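Local coordinates for protein IclR transcriptional regulator (Thermotoga maritima, PDB 1MKM) that probably binds DNA as a transcriptional regulator of the IclR family, with a winged helix-turn-helix domain and a zinc-binding C-terminal domain, at residues B[14-28]-B[53-67]. Numbering follows the deposited sequence.
Sequences LDFIVKNPGDVSVSE and VLRKKDKRYVPGYKL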
# COMPACT_ATOMS: atom_id res chain seq x y z
N LEU B 14 -10.40 17.75 -19.88
CA LEU B 14 -9.33 17.74 -18.90
C LEU B 14 -9.88 17.91 -17.49
O LEU B 14 -9.55 17.13 -16.60
CB LEU B 14 -8.31 18.84 -19.21
CG LEU B 14 -7.15 19.07 -18.22
CD1 LEU B 14 -6.25 17.85 -18.15
CD2 LEU B 14 -6.33 20.29 -18.66
N ASP B 15 -10.72 18.92 -17.27
CA ASP B 15 -11.29 19.14 -15.95
C ASP B 15 -11.93 17.87 -15.44
O ASP B 15 -11.90 17.59 -14.24
CB ASP B 15 -12.33 20.27 -15.97
CG ASP B 15 -13.00 20.47 -14.61
OD1 ASP B 15 -13.98 19.77 -14.30
OD2 ASP B 15 -12.53 21.33 -13.84
N PHE B 16 -12.50 17.10 -16.36
CA PHE B 16 -13.17 15.85 -16.03
C PHE B 16 -12.22 14.73 -15.60
O PHE B 16 -12.52 13.99 -14.67
CB PHE B 16 -14.00 15.37 -17.22
CG PHE B 16 -14.49 13.95 -17.09
CD1 PHE B 16 -15.43 13.61 -16.11
CD2 PHE B 16 -14.00 12.95 -17.92
CE1 PHE B 16 -15.87 12.30 -15.96
CE2 PHE B 16 -14.42 11.63 -17.79
CZ PHE B 16 -15.36 11.30 -16.80
N ILE B 17 -11.09 14.58 -16.29
CA ILE B 17 -10.17 13.52 -15.94
C ILE B 17 -9.54 13.79 -14.58
O ILE B 17 -9.25 12.86 -13.82
CB ILE B 17 -9.07 13.36 -17.03
CG1 ILE B 17 -9.75 13.08 -18.38
CG2 ILE B 17 -8.11 12.24 -16.66
CD1 ILE B 17 -8.79 12.99 -19.53
N VAL B 18 -9.35 15.07 -14.26
CA VAL B 18 -8.77 15.47 -12.98
C VAL B 18 -9.69 15.13 -11.81
O VAL B 18 -9.23 14.64 -10.78
CB VAL B 18 -8.48 16.99 -12.89
CG1 VAL B 18 -8.56 17.45 -11.45
CG2 VAL B 18 -7.09 17.29 -13.42
N LYS B 19 -10.99 15.40 -11.97
CA LYS B 19 -11.94 15.14 -10.89
C LYS B 19 -12.54 13.75 -10.95
O LYS B 19 -13.35 13.38 -10.11
CB LYS B 19 -13.07 16.19 -10.90
CG LYS B 19 -12.61 17.66 -10.82
CD LYS B 19 -11.72 17.96 -9.59
CE LYS B 19 -11.22 19.43 -9.57
NZ LYS B 19 -10.34 19.80 -8.40
N ASN B 20 -12.13 12.96 -11.94
CA ASN B 20 -12.65 11.61 -12.09
C ASN B 20 -11.91 10.57 -11.24
O ASN B 20 -10.70 10.38 -11.37
CB ASN B 20 -12.60 11.19 -13.55
CG ASN B 20 -13.27 9.85 -13.79
OD1 ASN B 20 -14.45 9.68 -13.49
ND2 ASN B 20 -12.51 8.90 -14.33
N PRO B 21 -12.64 9.91 -10.33
CA PRO B 21 -12.01 8.88 -9.49
C PRO B 21 -11.63 7.71 -10.40
O PRO B 21 -12.49 7.16 -11.09
CB PRO B 21 -13.13 8.52 -8.52
CG PRO B 21 -13.90 9.80 -8.39
CD PRO B 21 -13.98 10.24 -9.83
N GLY B 22 -10.36 7.33 -10.40
CA GLY B 22 -9.95 6.23 -11.26
C GLY B 22 -9.42 6.72 -12.60
O GLY B 22 -8.71 7.73 -12.65
N ASP B 23 -9.73 6.01 -13.68
CA ASP B 23 -9.25 6.40 -15.01
C ASP B 23 -10.33 6.43 -16.09
O ASP B 23 -11.51 6.19 -15.81
CB ASP B 23 -8.13 5.46 -15.45
CG ASP B 23 -8.58 4.03 -15.51
OD1 ASP B 23 -7.70 3.14 -15.56
OD2 ASP B 23 -9.81 3.81 -15.50
N VAL B 24 -9.93 6.72 -17.33
CA VAL B 24 -10.87 6.81 -18.43
C VAL B 24 -10.26 6.40 -19.78
O VAL B 24 -9.11 6.70 -20.08
CB VAL B 24 -11.40 8.27 -18.55
CG1 VAL B 24 -10.33 9.16 -19.14
CG2 VAL B 24 -12.66 8.32 -19.39
N SER B 25 -11.06 5.71 -20.61
CA SER B 25 -10.62 5.25 -21.93
C SER B 25 -11.00 6.25 -23.00
O SER B 25 -11.92 7.04 -22.81
CB SER B 25 -11.30 3.93 -22.28
OG SER B 25 -12.69 4.13 -22.46
N VAL B 26 -10.29 6.21 -24.13
CA VAL B 26 -10.59 7.12 -25.23
C VAL B 26 -12.07 6.95 -25.56
O VAL B 26 -12.79 7.92 -25.79
CB VAL B 26 -9.77 6.78 -26.50
CG1 VAL B 26 -8.29 6.82 -26.19
CG2 VAL B 26 -10.15 5.41 -27.02
N SER B 27 -12.50 5.69 -25.57
CA SER B 27 -13.88 5.33 -25.88
C SER B 27 -14.87 6.05 -24.98
O SER B 27 -15.86 6.59 -25.45
CB SER B 27 -14.05 3.81 -25.73
OG SER B 27 -15.41 3.45 -25.61
N GLU B 28 -14.58 6.05 -23.68
CA GLU B 28 -15.45 6.68 -22.69
C GLU B 28 -15.57 8.19 -22.81
O GLU B 28 -16.66 8.75 -22.67
CB GLU B 28 -14.97 6.28 -21.29
CG GLU B 28 -15.06 4.78 -21.04
CD GLU B 28 -14.38 4.35 -19.76
OE1 GLU B 28 -14.50 3.16 -19.39
OE2 GLU B 28 -13.71 5.20 -19.13
N VAL B 53 -2.05 14.38 -19.04
CA VAL B 53 -2.63 13.08 -18.82
C VAL B 53 -1.57 12.00 -19.03
O VAL B 53 -0.59 12.20 -19.75
CB VAL B 53 -3.81 12.86 -19.78
CG1 VAL B 53 -4.26 11.45 -19.73
CG2 VAL B 53 -4.94 13.79 -19.38
N LEU B 54 -1.77 10.86 -18.38
CA LEU B 54 -0.85 9.73 -18.50
C LEU B 54 -1.60 8.56 -19.10
O LEU B 54 -2.73 8.26 -18.68
CB LEU B 54 -0.31 9.34 -17.12
CG LEU B 54 0.90 8.40 -17.11
CD1 LEU B 54 2.03 9.02 -17.94
CD2 LEU B 54 1.36 8.16 -15.66
N ARG B 55 -1.01 7.91 -20.09
CA ARG B 55 -1.73 6.78 -20.65
C ARG B 55 -1.16 5.47 -20.13
O ARG B 55 0.05 5.25 -20.17
CB ARG B 55 -1.74 6.79 -22.19
CG ARG B 55 -2.85 5.89 -22.71
CD ARG B 55 -3.03 5.94 -24.22
NE ARG B 55 -4.26 5.25 -24.60
CZ ARG B 55 -4.71 5.15 -25.85
NH1 ARG B 55 -4.02 5.69 -26.85
NH2 ARG B 55 -5.86 4.52 -26.10
N LYS B 56 -2.06 4.63 -19.63
CA LYS B 56 -1.72 3.33 -19.06
C LYS B 56 -1.41 2.27 -20.12
O LYS B 56 -1.75 2.42 -21.30
CB LYS B 56 -2.89 2.81 -18.21
CG LYS B 56 -3.29 3.68 -17.03
CD LYS B 56 -4.43 3.03 -16.26
CE LYS B 56 -4.75 3.79 -14.98
NZ LYS B 56 -5.67 3.04 -14.07
N LYS B 57 -0.76 1.20 -19.67
CA LYS B 57 -0.41 0.10 -20.57
C LYS B 57 -1.72 -0.40 -21.16
O LYS B 57 -1.78 -0.79 -22.32
CB LYS B 57 0.30 -1.01 -19.80
CG LYS B 57 1.48 -1.61 -20.56
CD LYS B 57 2.31 -2.57 -19.71
CE LYS B 57 1.58 -3.87 -19.45
NZ LYS B 57 1.26 -4.60 -20.70
N ASP B 58 -2.78 -0.36 -20.36
CA ASP B 58 -4.10 -0.79 -20.81
C ASP B 58 -4.81 0.28 -21.63
O ASP B 58 -6.02 0.20 -21.86
CB ASP B 58 -4.96 -1.18 -19.60
CG ASP B 58 -4.74 -0.27 -18.42
OD1 ASP B 58 -3.64 -0.31 -17.83
OD2 ASP B 58 -5.67 0.50 -18.08
N LYS B 59 -4.05 1.29 -22.06
CA LYS B 59 -4.58 2.39 -22.85
C LYS B 59 -5.65 3.28 -22.18
O LYS B 59 -6.25 4.14 -22.83
CB LYS B 59 -5.10 1.87 -24.19
CG LYS B 59 -3.98 1.55 -25.18
CD LYS B 59 -4.50 1.33 -26.59
CE LYS B 59 -3.37 1.22 -27.60
NZ LYS B 59 -3.86 1.02 -28.99
N ARG B 60 -5.86 3.08 -20.88
CA ARG B 60 -6.81 3.89 -20.11
C ARG B 60 -6.01 5.11 -19.65
O ARG B 60 -4.78 5.04 -19.53
CB ARG B 60 -7.33 3.11 -18.90
CG ARG B 60 -7.93 1.76 -19.24
CD ARG B 60 -9.35 1.89 -19.71
NE ARG B 60 -10.21 2.29 -18.61
CZ ARG B 60 -11.54 2.34 -18.69
NH1 ARG B 60 -12.15 2.01 -19.82
NH2 ARG B 60 -12.25 2.72 -17.64
N TYR B 61 -6.71 6.21 -19.37
CA TYR B 61 -6.06 7.46 -18.98
C TYR B 61 -6.14 7.91 -17.52
O TYR B 61 -7.16 7.81 -16.86
CB TYR B 61 -6.59 8.60 -19.85
CG TYR B 61 -6.21 8.51 -21.32
CD1 TYR B 61 -7.00 7.81 -22.23
CD2 TYR B 61 -5.08 9.17 -21.79
CE1 TYR B 61 -6.67 7.78 -23.59
CE2 TYR B 61 -4.74 9.15 -23.14
CZ TYR B 61 -5.54 8.45 -24.03
OH TYR B 61 -5.22 8.47 -25.36
N VAL B 62 -5.03 8.48 -17.06
CA VAL B 62 -4.91 8.97 -15.70
C VAL B 62 -4.23 10.34 -15.76
O VAL B 62 -3.46 10.62 -16.68
CB VAL B 62 -4.08 7.96 -14.86
CG1 VAL B 62 -3.02 8.66 -14.07
CG2 VAL B 62 -5.01 7.17 -13.95
N PRO B 63 -4.53 11.22 -14.80
CA PRO B 63 -3.90 12.55 -14.83
C PRO B 63 -2.37 12.52 -14.77
O PRO B 63 -1.78 11.70 -14.07
CB PRO B 63 -4.53 13.27 -13.63
CG PRO B 63 -4.98 12.16 -12.74
CD PRO B 63 -5.50 11.12 -13.70
N GLY B 64 -1.76 13.43 -15.52
CA GLY B 64 -0.32 13.53 -15.57
C GLY B 64 0.26 14.40 -14.48
O GLY B 64 -0.44 14.84 -13.57
N TYR B 65 1.55 14.67 -14.59
CA TYR B 65 2.29 15.46 -13.62
C TYR B 65 2.29 16.94 -13.92
O TYR B 65 2.53 17.75 -13.03
CB TYR B 65 3.74 14.98 -13.59
CG TYR B 65 4.55 15.61 -14.70
CD1 TYR B 65 5.23 16.82 -14.49
CD2 TYR B 65 4.56 15.06 -15.98
CE1 TYR B 65 5.88 17.46 -15.53
CE2 TYR B 65 5.21 15.71 -17.04
CZ TYR B 65 5.86 16.91 -16.80
OH TYR B 65 6.50 17.57 -17.83
N LYS B 66 2.07 17.31 -15.18
CA LYS B 66 2.10 18.71 -15.58
C LYS B 66 1.37 19.64 -14.61
O LYS B 66 1.95 20.57 -14.07
CB LYS B 66 1.52 18.87 -16.99
CG LYS B 66 1.61 20.27 -17.53
CD LYS B 66 3.04 20.77 -17.49
CE LYS B 66 3.98 19.94 -18.36
NZ LYS B 66 5.36 20.50 -18.33
N LEU B 67 0.09 19.37 -14.40
CA LEU B 67 -0.74 20.17 -13.51
C LEU B 67 -0.06 20.34 -12.13
O LEU B 67 -0.07 21.43 -11.55
CB LEU B 67 -2.11 19.50 -13.40
CG LEU B 67 -3.33 20.22 -14.00
CD1 LEU B 67 -2.97 20.99 -15.23
CD2 LEU B 67 -4.42 19.22 -14.28
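Arg60 meets Glu28 and Asp23 through a folded side chain: bends at chi2 (-82°) and chi3 (-69°) turn its guanidinium back over the backbone of Val24 and Ser25. Here the wing of the winged helix-turn-helix, the hairpin of strands 53-55 and 61-63, packs on the connection between helices 6-19 and 26-32. Ser25 N lies over the centre of one guanidinium face. Glu28 reaches Arg60 with an extended chain. Glu28 OE1 receives Arg60 NH1 at 2.7 Å, from above the carboxylate plane, and a weak bond from Arg60 NH2. Glu28 OE2 accepts Ser25 N at 3.1 Å. This is half of the capping box at the start of helix 26-32, so one carboxylate ties the wing to the helix end. A glutamine here, uncharged and with a single acceptor oxygen, would probably leave the Arg60 charge to the weak bonds of Asp23 and fail to serve both Arg60 and Ser25 N as the two carboxylate oxygens do. Asp23 OD2 sits at the guanidinium edge, but its bonds to NE and NH2 are long and weak. Asp23 OD1 makes a salt bridge with Lys56 NZ at 2.5 Å, met from above the carboxylate plane. A single antiparallel bridge pairs Val24 with Tyr61, and Tyr61 N donates to Val24 O at 2.6 Å. The Tyr61 ring turns its edge to Val26 CG1, while Arg55 CG covers part of one face. Met44 and Glu48 of helix 37-50 also touch this tyrosine. Further along, Ile17 spreads its two branches over Val53 and Pro63. Ile17 CD1 lies 3.9 Å from Val53 CG2, and Ile17 CG2 packs on Pro63 CD at 4.1 Å. From helix 66-75, Leu67 CD2 meets Val18 CG2 of helix 6-19 tip to tip at a tight 3.4 Å.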